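PDB 3OOQ: amidohydrolase from Thermotoga maritima, which belongs to the metal-dependent amidohydrolase family and probably hydrolyses amide or related bonds, perhaps as an allantoinase. Local coordinates for the interface of chains A and B. Residues are numbered along the deposited sequence; one frame, centred on the assembly and turned at random. Chains: chain A/B, amidohydrolase.

The interface of chains A and B. Residues chain A 313-314, 317; chain B 274-275, 321, 324-325.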
loop_
_atom_site.group_PDB
_atom_site.type_symbol
_atom_site.label_atom_id
_atom_site.label_comp_id
_atom_site.label_asym_id
_atom_site.label_seq_id
_atom_site.Cartn_x
_atom_site.Cartn_y
_atom_site.Cartn_z
ATOM N N GLU A 313 35.084 -21.941 7.372
ATOM C CA GLU A 313 36.331 -22.460 6.794
ATOM C C GLU A 313 37.556 -21.565 7.075
ATOM O O GLU A 313 38.704 -22.050 7.060
ATOM C CB GLU A 313 36.176 -22.685 5.290
ATOM C CG GLU A 313 35.631 -21.493 4.519
ATOM C CD GLU A 313 35.356 -21.797 3.032
ATOM O OE1 GLU A 313 36.088 -22.651 2.465
ATOM O OE2 GLU A 313 34.422 -21.154 2.447
ATOM N N PHE A 314 37.312 -20.281 7.336
ATOM C CA PHE A 314 38.398 -19.316 7.551
ATOM C C PHE A 314 38.617 -18.938 9.020
ATOM O O PHE A 314 39.236 -17.920 9.331
ATOM C CB PHE A 314 38.208 -18.077 6.653
ATOM C CG PHE A 314 38.124 -18.403 5.178
ATOM C CD1 PHE A 314 39.091 -19.201 4.562
ATOM C CD2 PHE A 314 37.078 -17.916 4.408
ATOM C CE1 PHE A 314 39.016 -19.509 3.199
ATOM C CE2 PHE A 314 36.997 -18.204 3.040
ATOM C CZ PHE A 314 37.967 -19.019 2.437
ATOM N N VAL A 317 42.083 -18.345 9.644
ATOM C CA VAL A 317 42.518 -17.114 8.987
ATOM C C VAL A 317 42.238 -15.903 9.895
ATOM O O VAL A 317 43.125 -15.064 10.118
ATOM C CB VAL A 317 41.850 -16.948 7.599
ATOM C CG1 VAL A 317 42.225 -15.581 6.973
ATOM C CG2 VAL A 317 42.268 -18.113 6.677
ATOM N N LEU B 274 37.134 -13.184 -2.738
ATOM C CA LEU B 274 37.289 -14.635 -2.612
ATOM C C LEU B 274 37.197 -15.127 -1.159
ATOM O O LEU B 274 36.692 -16.213 -0.891
ATOM C CB LEU B 274 38.579 -15.117 -3.290
ATOM C CG LEU B 274 38.509 -15.024 -4.821
ATOM C CD1 LEU B 274 39.893 -15.119 -5.440
ATOM C CD2 LEU B 274 37.596 -16.095 -5.399
ATOM N N LEU B 275 37.662 -14.315 -0.223
ATOM C CA LEU B 275 37.639 -14.697 1.181
ATOM C C LEU B 275 36.310 -14.295 1.792
ATOM O O LEU B 275 36.264 -13.404 2.642
ATOM C CB LEU B 275 38.789 -14.018 1.930
ATOM C CG LEU B 275 39.030 -14.423 3.385
ATOM C CD1 LEU B 275 39.890 -15.694 3.442
ATOM C CD2 LEU B 275 39.704 -13.276 4.176
ATOM N N THR B 321 45.913 -16.156 2.087
ATOM C CA THR B 321 45.043 -17.320 2.234
ATOM C C THR B 321 44.983 -18.196 0.987
ATOM O O THR B 321 44.793 -19.404 1.102
ATOM C CB THR B 321 43.614 -16.897 2.670
ATOM O OG1 THR B 321 43.704 -16.302 3.969
ATOM C CG2 THR B 321 42.678 -18.106 2.764
ATOM N N ARG B 324 46.776 -21.521 0.388
ATOM C CA ARG B 324 46.132 -22.718 0.900
ATOM C C ARG B 324 45.348 -23.406 -0.237
ATOM O O ARG B 324 44.851 -24.517 -0.075
ATOM C CB ARG B 324 45.209 -22.319 2.052
ATOM C CG ARG B 324 44.785 -23.408 3.004
ATOM C CD ARG B 324 44.242 -22.785 4.295
ATOM N NE ARG B 324 45.278 -22.607 5.325
ATOM C CZ ARG B 324 45.040 -22.280 6.593
ATOM N NH1 ARG B 324 43.790 -22.056 7.009
ATOM N NH2 ARG B 324 46.055 -22.178 7.447
ATOM N N TYR B 325 45.259 -22.733 -1.382
ATOM C CA TYR B 325 44.467 -23.207 -2.517
ATOM C C TYR B 325 45.268 -23.212 -3.826
ATOM O O TYR B 325 44.709 -23.060 -4.916
ATOM C CB TYR B 325 43.150 -22.401 -2.637
ATOM C CG TYR B 325 42.348 -22.461 -1.358
ATOM C CD1 TYR B 325 42.422 -21.428 -0.411
ATOM C CD2 TYR B 325 41.560 -23.580 -1.065
ATOM C CE1 TYR B 325 41.713 -21.494 0.782
ATOM C CE2 TYR B 325 40.847 -23.667 0.137
ATOM C CZ TYR B 325 40.924 -22.616 1.052
ATOM O OH TYR B 325 40.222 -22.696 2.242
HETATM O O HOH W 1 41.149 -22.175 5.708
#
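Water 1 links the two chains, lying 2.8 Å from the backbone carbonyl O of A:Glu313 and accepting a bond from guanidinium NH1 of B:Arg324 at 2.9 Å. That N-H points to the water at 159°, with the water in the guanidinium plane at its edge; a long, flexible arginine suits this place because it can reach out to a bridging solvent molecule while its methylene CG lies over one face of the B:Tyr325 ring, toward the rim. The patch belongs to a two-fold symmetric interface between two copies of this amidohydrolase-family enzyme; whether the pairing persists in solution the structure alone does not show. On chain A it is built from the 3-10 helix 312-314 and the helix 315-321 that follows; chain B brings the matching helix 315-321, the 3-10 helix 322-325 and a loop. At the apolar centre, methyl CD1 of B:Leu275 sits over the middle of the A:Phe314 ring, 3.6 Å from its centroid, a CH-pi contact. With chi1 at -173° the B:Leu275 side chain extends away from its backbone N, and the turn about the next bond, chi2 84°, helps bring CD1 to the ring. The opposite face of the ring is covered by CG of A:Glu313 from its own chain, so the flat phenyl is sandwiched between aliphatic groups. At the ring's rim, CE1 meets the phenol OH of B:Tyr325 at 3.5 Å and methyl CG2 of B:Thr321 at 3.9 Å. Putting an alanine in place of A:Phe314 would probably leave the B:Leu275 methyl without its aromatic face and open a gap beside B:Thr321 and B:Tyr325. In the helix 315-321 that follows, the branched A:Val317 meets B:Thr321 with both methyls: CG1 lies 3.4 Å from hydroxyl OG1, and CG2 lies 3.9 Å from methyl CG2. Two short beta-branched residues suit this helix-to-helix meeting, being compact and restricted in rotation, and the threonine offers a methyl to both A:Phe314 and A:Val317.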